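Local structure of octenoyl-CoA reductase/carboxylase (Streptomyces sp., 4A0S) at residues 326-331 with 351-356; 221-226 with 306-311; 20-25 with 174-179. The protein catalyses the NADPH-dependent reductive carboxylation of 2-octenoyl-CoA, a carbon fixation that supplies an unusual extender unit for polyketide biosynthesis. All blocks are in the same frame, centred on the assembly; numbering follows the deposited sequence.

Contact 1. Residues 326-331 with 351-356; sequences ARRGGT and WMKLKK. With CO8 (octanoyl-coenzyme A), chain L.
Lys355 runs alongside the type II turn Arg327-Gly330, the link between helix 316-325 and strand 331-334 of the Rossmann-type domain, while a Schellman motif with Leu354 at positive phi ends helix 347-352 beside it. From the backbone outward, Lys355 CB lies 3.5 Å from Gly330 O, CG rests against Arg327 O, and CD meets Ala326 CB at 4.0 Å. CE comes close to the Ala326 O that NZ binds. The chain stays extended beyond CG, and NZ gives a hydrogen bond of 2.6 Å to Ala326 O, in the carbonyl plane and on a lone pair; Val323 O is a second acceptor, so the ammonium bridges a carbonyl near the end of helix 316-325 and that of the first residue beyond it. Two backbone bonds join the segments: Gly329 N to Lys353 O (2.7 Å) and Lys356 N to Gly330 O (2.8 Å), the latter at the start of the parallel strand pair. Glycine suits position 329, because a CB there would run into Arg327 NH1. Arg328 and Lys353 cross at about a right angle, CG to CG at 3.6 Å, with Lys353 CA over one face of the guanidinium. That group turns its NE and NH2 to Met156, Leu157 and Gln161 of the second subunit. The end of Lys353 leads away from Arg328, its NZ making a weak hydrogen bond to CO8 O5A, a phosphate oxygen, and Met352 packs on the pantetheine with SD 3.7 Å from CO8 C6P. A water in the Arg328 guanidinium plane accepts from NH1 at 2.8 Å and probably donates to nearby Met352 O.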
loop_
_atom_site.group_PDB
_atom_site.type_symbol
_atom_site.label_atom_id
_atom_site.label_comp_id
_atom_site.label_asym_id
_atom_site.label_seq_id
_atom_site.Cartn_x
_atom_site.Cartn_y
_atom_site.Cartn_z
ATOM N N ALA A 326 -5.915 -8.610 18.641
ATOM C CA ALA A 326 -5.676 -8.613 17.210
ATOM C C ALA A 326 -4.674 -9.701 16.840
ATOM O O ALA A 326 -3.712 -9.917 17.555
ATOM C CB ALA A 326 -5.209 -7.251 16.753
ATOM N N ARG A 327 -4.928 -10.414 15.745
ATOM C CA ARG A 327 -3.966 -11.392 15.236
ATOM C C ARG A 327 -2.588 -10.780 15.045
ATOM O O ARG A 327 -2.442 -9.560 14.991
ATOM C CB ARG A 327 -4.427 -11.963 13.897
ATOM C CG ARG A 327 -4.303 -10.983 12.721
ATOM C CD ARG A 327 -4.291 -11.778 11.444
ATOM N NE ARG A 327 -4.518 -10.966 10.257
ATOM C CZ ARG A 327 -3.571 -10.354 9.551
ATOM N NH1 ARG A 327 -2.291 -10.395 9.912
ATOM N NH2 ARG A 327 -3.919 -9.680 8.469
ATOM N N ARG A 328 -1.579 -11.647 14.948
ATOM C CA ARG A 328 -0.268 -11.261 14.470
ATOM C C ARG A 328 -0.464 -10.532 13.175
ATOM O O ARG A 328 -1.144 -11.038 12.272
ATOM C CB ARG A 328 0.553 -12.491 14.132
ATOM C CG ARG A 328 1.464 -12.957 15.182
ATOM C CD ARG A 328 2.299 -14.119 14.647
ATOM N NE ARG A 328 3.562 -13.710 14.024
ATOM C CZ ARG A 328 4.664 -13.376 14.696
ATOM N NH1 ARG A 328 4.652 -13.355 16.030
ATOM N NH2 ARG A 328 5.771 -13.055 14.039
ATOM N N GLY A 329 0.131 -9.354 13.072
ATOM C CA GLY A 329 0.018 -8.571 11.859
ATOM C C GLY A 329 -1.301 -7.866 11.733
ATOM O O GLY A 329 -1.556 -7.247 10.720
ATOM N N GLY A 330 -2.137 -7.970 12.766
ATOM C CA GLY A 330 -3.453 -7.349 12.776
ATOM C C GLY A 330 -3.396 -5.844 12.958
ATOM O O GLY A 330 -2.349 -5.272 13.230
ATOM N N THR A 331 -4.549 -5.215 12.817
ATOM C CA THR A 331 -4.659 -3.772 12.894
ATOM C C THR A 331 -5.744 -3.405 13.882
ATOM O O THR A 331 -6.860 -3.893 13.795
ATOM C CB THR A 331 -4.995 -3.189 11.519
ATOM O OG1 THR A 331 -3.935 -3.506 10.607
ATOM C CG2 THR A 331 -5.155 -1.662 11.600
ATOM N N TRP A 351 4.648 -4.832 18.888
ATOM C CA TRP A 351 5.826 -5.017 18.044
ATOM C C TRP A 351 6.161 -6.489 17.825
ATOM O O TRP A 351 6.492 -6.887 16.714
ATOM C CB TRP A 351 7.035 -4.248 18.573
ATOM C CG TRP A 351 8.024 -5.082 19.346
ATOM C CD1 TRP A 351 8.880 -6.035 18.841
ATOM C CD2 TRP A 351 8.270 -5.033 20.748
ATOM N NE1 TRP A 351 9.622 -6.588 19.851
ATOM C CE2 TRP A 351 9.278 -5.985 21.030
ATOM C CE3 TRP A 351 7.747 -4.269 21.800
ATOM C CZ2 TRP A 351 9.764 -6.195 22.320
ATOM C CZ3 TRP A 351 8.241 -4.475 23.077
ATOM C CH2 TRP A 351 9.233 -5.436 23.328
ATOM N N MET A 352 6.059 -7.300 18.873
ATOM C CA MET A 352 6.442 -8.707 18.744
ATOM C C MET A 352 5.555 -9.427 17.742
ATOM O O MET A 352 5.988 -10.340 17.050
ATOM C CB MET A 352 6.356 -9.421 20.086
ATOM C CG MET A 352 7.506 -9.141 21.006
ATOM S SD MET A 352 9.015 -9.966 20.440
ATOM C CE MET A 352 8.671 -11.707 20.746
ATOM N N LYS A 353 4.308 -9.014 17.676
ATOM C CA LYS A 353 3.378 -9.650 16.768
ATOM C C LYS A 353 3.104 -8.772 15.553
ATOM O O LYS A 353 2.217 -9.054 14.753
ATOM C CB LYS A 353 2.138 -10.084 17.544
ATOM C CG LYS A 353 2.453 -11.373 18.314
ATOM C CD LYS A 353 1.698 -11.509 19.612
ATOM C CE LYS A 353 2.171 -12.739 20.364
ATOM N NZ LYS A 353 1.872 -12.617 21.816
ATOM N N LEU A 354 3.922 -7.729 15.417
ATOM C CA LEU A 354 3.919 -6.838 14.252
ATOM C C LEU A 354 2.519 -6.343 13.938
ATOM O O LEU A 354 2.088 -6.338 12.780
ATOM C CB LEU A 354 4.528 -7.528 13.025
ATOM C CG LEU A 354 5.948 -8.042 13.215
ATOM C CD1 LEU A 354 5.939 -9.523 13.609
ATOM C CD2 LEU A 354 6.763 -7.822 11.954
ATOM N N LYS A 355 1.810 -5.947 14.980
ATOM C CA LYS A 355 0.481 -5.369 14.835
ATOM C C LYS A 355 0.584 -3.872 14.535
ATOM O O LYS A 355 1.617 -3.250 14.771
ATOM C CB LYS A 355 -0.329 -5.589 16.107
ATOM C CG LYS A 355 -0.313 -7.039 16.572
ATOM C CD LYS A 355 -1.320 -7.266 17.675
ATOM C CE LYS A 355 -1.145 -8.651 18.298
ATOM N NZ LYS A 355 -2.176 -8.862 19.360
ATOM N N LYS A 356 -0.503 -3.307 14.033
ATOM C CA LYS A 356 -0.557 -1.893 13.738
ATOM C C LYS A 356 -1.723 -1.279 14.472
ATOM O O LYS A 356 -2.769 -1.902 14.638
ATOM C CB LYS A 356 -0.781 -1.657 12.249
ATOM C CG LYS A 356 0.268 -2.218 11.337
ATOM C CD LYS A 356 0.078 -1.657 9.915
ATOM C CE LYS A 356 -0.919 -2.473 9.067
ATOM N NZ LYS A 356 -2.324 -1.920 9.099
HETATM N N1A CO8 L . 9.866 -18.565 34.948
HETATM C C2A CO8 L . 9.305 -19.514 34.204
HETATM N N3A CO8 L . 8.297 -19.246 33.378
HETATM C C4A CO8 L . 7.812 -17.992 33.276
HETATM C C5A CO8 L . 8.375 -16.977 34.041
HETATM C C6A CO8 L . 9.430 -17.292 34.897
HETATM N N6A CO8 L . 10.006 -16.353 35.647
HETATM N N7A CO8 L . 7.724 -15.850 33.759
HETATM C C8A CO8 L . 6.789 -16.141 32.853
HETATM N N9A CO8 L . 6.830 -17.448 32.559
HETATM C C1B CO8 L . 5.948 -18.165 31.566
HETATM C C2B CO8 L . 4.476 -18.346 31.968
HETATM O O2B CO8 L . 4.032 -19.653 31.569
HETATM C C3B CO8 L . 3.753 -17.261 31.165
HETATM O O3B CO8 L . 2.441 -17.692 30.788
HETATM P P3B CO8 L . 1.131 -16.900 31.312
HETATM O O7A CO8 L . 1.271 -16.891 32.929
HETATM O O8A CO8 L . 1.306 -15.366 30.825
HETATM O O9A CO8 L . -0.116 -17.532 30.817
HETATM C C4B CO8 L . 4.589 -17.171 29.902
HETATM O O4B CO8 L . 5.956 -17.330 30.359
HETATM C C5B CO8 L . 4.338 -15.814 29.201
HETATM O O5B CO8 L . 4.919 -15.772 27.874
HETATM P P1A CO8 L . 4.187 -16.452 26.570
HETATM O O1A CO8 L . 5.075 -15.990 25.282
HETATM O O2A CO8 L . 4.064 -17.931 26.681
HETATM O O3A CO8 L . 2.700 -15.773 26.409
HETATM P P2A CO8 L . 2.294 -14.677 25.262
HETATM O O4A CO8 L . 0.918 -14.043 25.809
HETATM O O5A CO8 L . 2.168 -15.193 23.860
HETATM O O6A CO8 L . 3.366 -13.472 25.373
HETATM C CBP CO8 L . 5.018 -11.863 24.595
HETATM C CCP CO8 L . 3.897 -12.830 24.204
HETATM C CDP CO8 L . 4.402 -10.778 25.492
HETATM C CEP CO8 L . 5.567 -11.240 23.302
HETATM C CAP CO8 L . 6.106 -12.669 25.363
HETATM O OAP CO8 L . 6.483 -13.840 24.611
HETATM C C9P CO8 L . 7.375 -11.846 25.606
HETATM O O9P CO8 L . 7.405 -10.926 26.432
HETATM N N8P CO8 L . 8.391 -12.228 24.831
HETATM C C7P CO8 L . 9.694 -11.572 24.828
HETATM C C6P CO8 L . 9.533 -10.212 24.142
HETATM C C5P CO8 L . 10.574 -9.253 24.712
HETATM O O5P CO8 L . 10.357 -8.615 25.743
HETATM N N4P CO8 L . 11.724 -9.205 24.040
HETATM C C3P CO8 L . 11.970 -9.983 22.816
HETATM C C2P CO8 L . 13.227 -9.439 22.163
HETATM S S1P CO8 L . 12.922 -7.917 21.176
HETATM C "C1'" CO8 L . 14.418 -7.992 20.330
HETATM O "O1'" CO8 L . 15.440 -7.569 20.881
HETATM C "C2'" CO8 L . 14.419 -8.591 19.072
HETATM C "C3'" CO8 L . 15.578 -8.701 18.311
HETATM C "C4'" CO8 L . 15.594 -9.246 17.020
HETATM C "C5'" CO8 L . 14.285 -9.877 16.534
HETATM C "C6'" CO8 L . 14.527 -10.685 15.246
HETATM C "C7'" CO8 L . 13.293 -11.538 15.004
HETATM C "C8'" CO8 L . 13.432 -12.280 13.687
HETATM O O HOH W 1 6.771 -12.843 17.806
#

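Contact 2. Residues 221-226 with 306-311; sequences GDIVLI and EPDIVF
Val224 and Ile309 lie side by side and point the same way, with Val224 CG1 4.1 Å from Ile309 CB, at the apolar centre of two adjoining parallel strands. Ile226 and Phe311 continue this face: Phe311 CG stands anti to its backbone N (chi1 -175°), and the ring comes obliquely to Ile226 CG2, 3.8 Å from CD1. Helix 200-210 covers this side through Met209 and Leu210. On the reverse face Leu225 runs alongside Val310 and sets its CB 3.7 Å from Pro307 CB, all three touching Val325 of helix 316-325. Between the two layers the backbones bond in parallel register, Leu225 N to Ile309 O and then Phe311 N to Leu225 O at 2.7 Å and nearly straight. At the N-terminal end Ile223 O is gripped twice, by Ile309 N at 3.2 Å and by Asp308 N at 2.7 Å, the latter tilted from the carbonyl plane. The CB of Asp308 points toward 221-226 at this end, and its OD2 uses the anti lone pair to take Ile223 N at 2.7 Å with an angle of 173°. Beyond it lies the polar edge, where Asp222 OD1 comes within 3.7 Å of Asp308 OD2. Cations probably offset that repulsion, since Lys219 pairs with Asp222 while Arg305 and Arg327 pair with Asp308. Strand 247-252 flanks 223-226 on its other side, and so the pair 223-226 with 309-312 forms the middle of a six-stranded parallel sheet in the order 3-2-1-4-5-6, helices on both faces: the classical Rossmann fold of NADP-binding dehydrogenases.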
loop_
_atom_site.group_PDB
_atom_site.type_symbol
_atom_site.label_atom_id
_atom_site.label_comp_id
_atom_site.label_asym_id
_atom_site.label_seq_id
_atom_site.Cartn_x
_atom_site.Cartn_y
_atom_site.Cartn_z
ATOM N N GLY A 221 -13.264 -12.184 4.223
ATOM C CA GLY A 221 -12.645 -13.210 5.034
ATOM C C GLY A 221 -12.040 -12.684 6.319
ATOM O O GLY A 221 -11.792 -13.447 7.251
ATOM N N ASP A 222 -11.813 -11.376 6.374
ATOM C CA ASP A 222 -11.273 -10.756 7.562
ATOM C C ASP A 222 -12.288 -10.854 8.671
ATOM O O ASP A 222 -13.474 -10.671 8.443
ATOM C CB ASP A 222 -10.965 -9.284 7.310
ATOM C CG ASP A 222 -9.583 -9.076 6.727
ATOM O OD1 ASP A 222 -8.806 -10.070 6.638
ATOM O OD2 ASP A 222 -9.278 -7.921 6.389
ATOM N N ILE A 223 -11.798 -11.145 9.868
ATOM C CA ILE A 223 -12.614 -11.140 11.064
ATOM C C ILE A 223 -12.378 -9.802 11.726
ATOM O O ILE A 223 -11.240 -9.402 11.933
ATOM C CB ILE A 223 -12.229 -12.293 11.989
ATOM C CG1 ILE A 223 -12.608 -13.610 11.315
ATOM C CG2 ILE A 223 -12.931 -12.144 13.331
ATOM C CD1 ILE A 223 -11.786 -14.780 11.745
ATOM N N VAL A 224 -13.449 -9.085 12.015
ATOM C CA VAL A 224 -13.307 -7.745 12.531
ATOM C C VAL A 224 -14.040 -7.672 13.842
ATOM O O VAL A 224 -15.262 -7.838 13.896
ATOM C CB VAL A 224 -13.882 -6.684 11.573
ATOM C CG1 VAL A 224 -13.672 -5.299 12.139
ATOM C CG2 VAL A 224 -13.232 -6.791 10.181
ATOM N N LEU A 225 -13.286 -7.421 14.899
ATOM C CA LEU A 225 -13.871 -7.275 16.204
ATOM C C LEU A 225 -14.326 -5.847 16.327
ATOM O O LEU A 225 -13.545 -4.917 16.137
ATOM C CB LEU A 225 -12.850 -7.581 17.278
ATOM C CG LEU A 225 -13.377 -7.556 18.709
ATOM C CD1 LEU A 225 -14.298 -8.742 18.944
ATOM C CD2 LEU A 225 -12.215 -7.583 19.665
ATOM N N ILE A 226 -15.599 -5.662 16.622
ATOM C CA ILE A 226 -16.148 -4.333 16.637
ATOM C C ILE A 226 -16.572 -4.019 18.057
ATOM O O ILE A 226 -17.528 -4.594 18.565
ATOM C CB ILE A 226 -17.347 -4.215 15.684
ATOM C CG1 ILE A 226 -16.916 -4.613 14.265
ATOM C CG2 ILE A 226 -17.921 -2.783 15.723
ATOM C CD1 ILE A 226 -18.029 -4.956 13.356
ATOM N N GLU A 306 -8.339 -15.229 15.610
ATOM C CA GLU A 306 -8.194 -13.904 16.188
ATOM C C GLU A 306 -8.642 -12.843 15.197
ATOM O O GLU A 306 -8.532 -13.024 13.985
ATOM C CB GLU A 306 -6.752 -13.638 16.585
ATOM C CG GLU A 306 -6.277 -14.476 17.753
ATOM C CD GLU A 306 -4.756 -14.501 17.836
ATOM O OE1 GLU A 306 -4.094 -14.879 16.833
ATOM O OE2 GLU A 306 -4.223 -14.124 18.892
ATOM N N PRO A 307 -9.165 -11.727 15.707
ATOM C CA PRO A 307 -9.590 -10.729 14.749
ATOM C C PRO A 307 -8.420 -10.196 13.926
ATOM O O PRO A 307 -7.312 -10.083 14.424
ATOM C CB PRO A 307 -10.182 -9.629 15.628
ATOM C CG PRO A 307 -9.608 -9.833 16.954
ATOM C CD PRO A 307 -9.448 -11.320 17.089
ATOM N N ASP A 308 -8.692 -9.903 12.668
ATOM C CA ASP A 308 -7.718 -9.340 11.755
ATOM C C ASP A 308 -7.682 -7.847 11.968
ATOM O O ASP A 308 -6.636 -7.214 11.864
ATOM C CB ASP A 308 -8.161 -9.663 10.338
ATOM C CG ASP A 308 -8.108 -11.149 10.072
ATOM O OD1 ASP A 308 -6.986 -11.684 10.129
ATOM O OD2 ASP A 308 -9.170 -11.783 9.877
ATOM N N ILE A 309 -8.854 -7.293 12.258
ATOM C CA ILE A 309 -8.985 -5.866 12.507
ATOM C C ILE A 309 -9.820 -5.716 13.755
ATOM O O ILE A 309 -10.855 -6.371 13.896
ATOM C CB ILE A 309 -9.683 -5.133 11.344
ATOM C CG1 ILE A 309 -8.880 -5.252 10.045
ATOM C CG2 ILE A 309 -9.909 -3.638 11.674
ATOM C CD1 ILE A 309 -9.741 -4.990 8.820
ATOM N N VAL A 310 -9.360 -4.859 14.653
ATOM C CA VAL A 310 -10.143 -4.489 15.798
ATOM C C VAL A 310 -10.570 -3.061 15.562
ATOM O O VAL A 310 -9.751 -2.171 15.337
ATOM C CB VAL A 310 -9.352 -4.583 17.099
ATOM C CG1 VAL A 310 -10.229 -4.200 18.262
ATOM C CG2 VAL A 310 -8.787 -5.985 17.254
ATOM N N PHE A 311 -11.871 -2.866 15.635
ATOM C CA PHE A 311 -12.497 -1.590 15.373
ATOM C C PHE A 311 -12.676 -0.918 16.723
ATOM O O PHE A 311 -13.538 -1.293 17.521
ATOM C CB PHE A 311 -13.829 -1.841 14.677
ATOM C CG PHE A 311 -14.537 -0.599 14.229
ATOM C CD1 PHE A 311 -15.433 0.045 15.071
ATOM C CD2 PHE A 311 -14.330 -0.094 12.956
ATOM C CE1 PHE A 311 -16.102 1.200 14.655
ATOM C CE2 PHE A 311 -15.002 1.040 12.520
ATOM C CZ PHE A 311 -15.884 1.697 13.384
#

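Contact 3. Residues 20-25 with 174-179; sequences PVPDTY and AEYGVV
Tyr25 turns one ring face to Tyr176, whose CB sits over the ring centre in a CH-pi contact, 4.2 Å from the centroid and 12° off the normal. Ala174 CB comes to the edge of the same ring, 3.5 Å from Tyr25 CE2. The two tyrosine rings form an offset edge-to-face pair, planes at 73° and centroids 6.0 Å apart, with the edge of Tyr176 toward the face of Tyr25. In return Tyr25 CB lies near the plane of the Tyr176 ring, 3.5 Å from CD1. Tyr25 CG sits between the backbone N and the carbonyl carbon (chi1 64°), a crowded position that places CG near Tyr176, whose CB then meets the ring face. Farther out Pro22 crosses Tyr176 at about a right angle, CG 3.7 Å from the hydroxyl OH. An alanine in place of Tyr25 would keep the CB contact but would probably open a gap above Tyr176 CB and leave Ala174 CB without its ring edge. No hydrogen bond joins the two segments here; the contact brings strand 24-31 of one sheet against strand 176-180 of another, with Leu66 of strand 64-73, Val122 of strand 117-124 and Leu3 of helix 2-8 packed round Tyr176.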
loop_
_atom_site.group_PDB
_atom_site.type_symbol
_atom_site.label_atom_id
_atom_site.label_comp_id
_atom_site.label_asym_id
_atom_site.label_seq_id
_atom_site.Cartn_x
_atom_site.Cartn_y
_atom_site.Cartn_z
ATOM N N PRO A 20 -36.165 34.722 -0.274
ATOM C CA PRO A 20 -35.015 35.309 0.417
ATOM C C PRO A 20 -34.448 34.411 1.513
ATOM O O PRO A 20 -35.182 33.617 2.124
ATOM C CB PRO A 20 -35.574 36.614 1.016
ATOM C CG PRO A 20 -37.050 36.455 1.012
ATOM C CD PRO A 20 -37.378 35.551 -0.142
ATOM N N VAL A 21 -33.144 34.538 1.749
ATOM C CA VAL A 21 -32.512 33.890 2.888
ATOM C C VAL A 21 -32.918 34.654 4.136
ATOM O O VAL A 21 -32.821 35.881 4.156
ATOM C CB VAL A 21 -30.960 33.863 2.786
ATOM C CG1 VAL A 21 -30.384 32.924 3.839
ATOM C CG2 VAL A 21 -30.505 33.440 1.403
ATOM N N PRO A 22 -33.396 33.936 5.168
ATOM C CA PRO A 22 -33.723 34.554 6.447
ATOM C C PRO A 22 -32.483 35.125 7.122
ATOM O O PRO A 22 -31.395 34.576 6.979
ATOM C CB PRO A 22 -34.244 33.386 7.289
ATOM C CG PRO A 22 -34.503 32.290 6.358
ATOM C CD PRO A 22 -33.675 32.490 5.155
ATOM N N ASP A 23 -32.671 36.216 7.856
ATOM C CA ASP A 23 -31.609 36.871 8.615
ATOM C C ASP A 23 -31.126 35.993 9.747
ATOM O O ASP A 23 -29.993 36.129 10.216
ATOM C CB ASP A 23 -32.148 38.164 9.231
ATOM C CG ASP A 23 -32.327 39.256 8.212
ATOM O OD1 ASP A 23 -31.825 39.085 7.079
ATOM O OD2 ASP A 23 -32.956 40.284 8.544
ATOM N N THR A 24 -32.021 35.146 10.234
ATOM C CA THR A 24 -31.708 34.266 11.353
ATOM C C THR A 24 -32.282 32.898 11.074
ATOM O O THR A 24 -33.114 32.722 10.189
ATOM C CB THR A 24 -32.302 34.773 12.699
ATOM O OG1 THR A 24 -33.721 34.623 12.681
ATOM C CG2 THR A 24 -31.950 36.244 12.960
ATOM N N TYR A 25 -31.836 31.913 11.833
ATOM C CA TYR A 25 -32.454 30.616 11.739
ATOM C C TYR A 25 -32.415 29.911 13.064
ATOM O O TYR A 25 -31.593 30.236 13.920
ATOM C CB TYR A 25 -31.816 29.778 10.630
ATOM C CG TYR A 25 -30.374 29.432 10.845
ATOM C CD1 TYR A 25 -29.381 30.275 10.385
ATOM C CD2 TYR A 25 -30.003 28.251 11.488
ATOM C CE1 TYR A 25 -28.058 29.975 10.548
ATOM C CE2 TYR A 25 -28.654 27.934 11.671
ATOM C CZ TYR A 25 -27.695 28.807 11.198
ATOM O OH TYR A 25 -26.359 28.538 11.348
ATOM N N ALA A 174 -29.916 22.331 12.944
ATOM C CA ALA A 174 -30.486 23.650 12.756
ATOM C C ALA A 174 -31.306 23.540 11.505
ATOM O O ALA A 174 -31.255 22.522 10.824
ATOM C CB ALA A 174 -29.373 24.673 12.550
ATOM N N GLU A 175 -32.030 24.596 11.181
ATOM C CA GLU A 175 -32.853 24.592 9.993
ATOM C C GLU A 175 -31.995 24.847 8.764
ATOM O O GLU A 175 -32.368 24.469 7.668
ATOM C CB GLU A 175 -33.959 25.624 10.119
ATOM C CG GLU A 175 -34.963 25.270 11.223
ATOM C CD GLU A 175 -36.328 25.895 10.996
ATOM O OE1 GLU A 175 -36.393 27.052 10.556
ATOM O OE2 GLU A 175 -37.346 25.220 11.244
ATOM N N TYR A 176 -30.842 25.468 8.961
ATOM C CA TYR A 176 -29.899 25.656 7.871
ATOM C C TYR A 176 -28.544 25.288 8.348
ATOM O O TYR A 176 -28.243 25.396 9.534
ATOM C CB TYR A 176 -29.866 27.113 7.393
ATOM C CG TYR A 176 -31.162 27.546 6.792
ATOM C CD1 TYR A 176 -32.153 28.102 7.596
ATOM C CD2 TYR A 176 -31.413 27.406 5.427
ATOM C CE1 TYR A 176 -33.350 28.503 7.076
ATOM C CE2 TYR A 176 -32.637 27.795 4.889
ATOM C CZ TYR A 176 -33.598 28.350 5.741
ATOM O OH TYR A 176 -34.831 28.754 5.289
ATOM N N GLY A 177 -27.706 24.890 7.400
ATOM C CA GLY A 177 -26.324 24.539 7.680
ATOM C C GLY A 177 -25.512 25.244 6.616
ATOM O O GLY A 177 -25.982 25.434 5.486
ATOM N N VAL A 178 -24.311 25.665 6.989
ATOM C CA VAL A 178 -23.370 26.232 6.033
ATOM C C VAL A 178 -22.241 25.221 5.889
ATOM O O VAL A 178 -21.628 24.784 6.872
ATOM C CB VAL A 178 -22.831 27.603 6.477
ATOM C CG1 VAL A 178 -21.689 28.065 5.558
ATOM C CG2 VAL A 178 -23.959 28.632 6.488
ATOM N N VAL A 179 -22.002 24.817 4.651
ATOM C CA VAL A 179 -21.039 23.766 4.412
ATOM C C VAL A 179 -20.153 24.147 3.261
ATOM O O VAL A 179 -20.559 24.895 2.389
ATOM C CB VAL A 179 -21.737 22.423 4.097
ATOM C CG1 VAL A 179 -22.807 22.128 5.136
ATOM C CG2 VAL A 179 -22.382 22.422 2.695
#

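How the contacts relate
Contacts 1 and 2 are consecutive parts of one nucleotide-binding sheet, their centres 12 Å apart. They touch: Arg327 NE of contact 1 makes a 2.6 Å salt bridge to Asp308 OD1 of contact 2, so the turn of one is pinned to the strand entry of the other. Contact 2 lies at the sheet's middle, with the Phe311 side chain about 7 Å from bound NADP, whereas contact 1 lies at this chain's last strand, beside the octanoyl-coenzyme A, where the sheet runs on into the second subunit. Contact 3 is remote, its centre 48 Å from that of contact 1 and 43 Å from contact 2's, across the chain's centre and away from the NADP and coenzyme A sites.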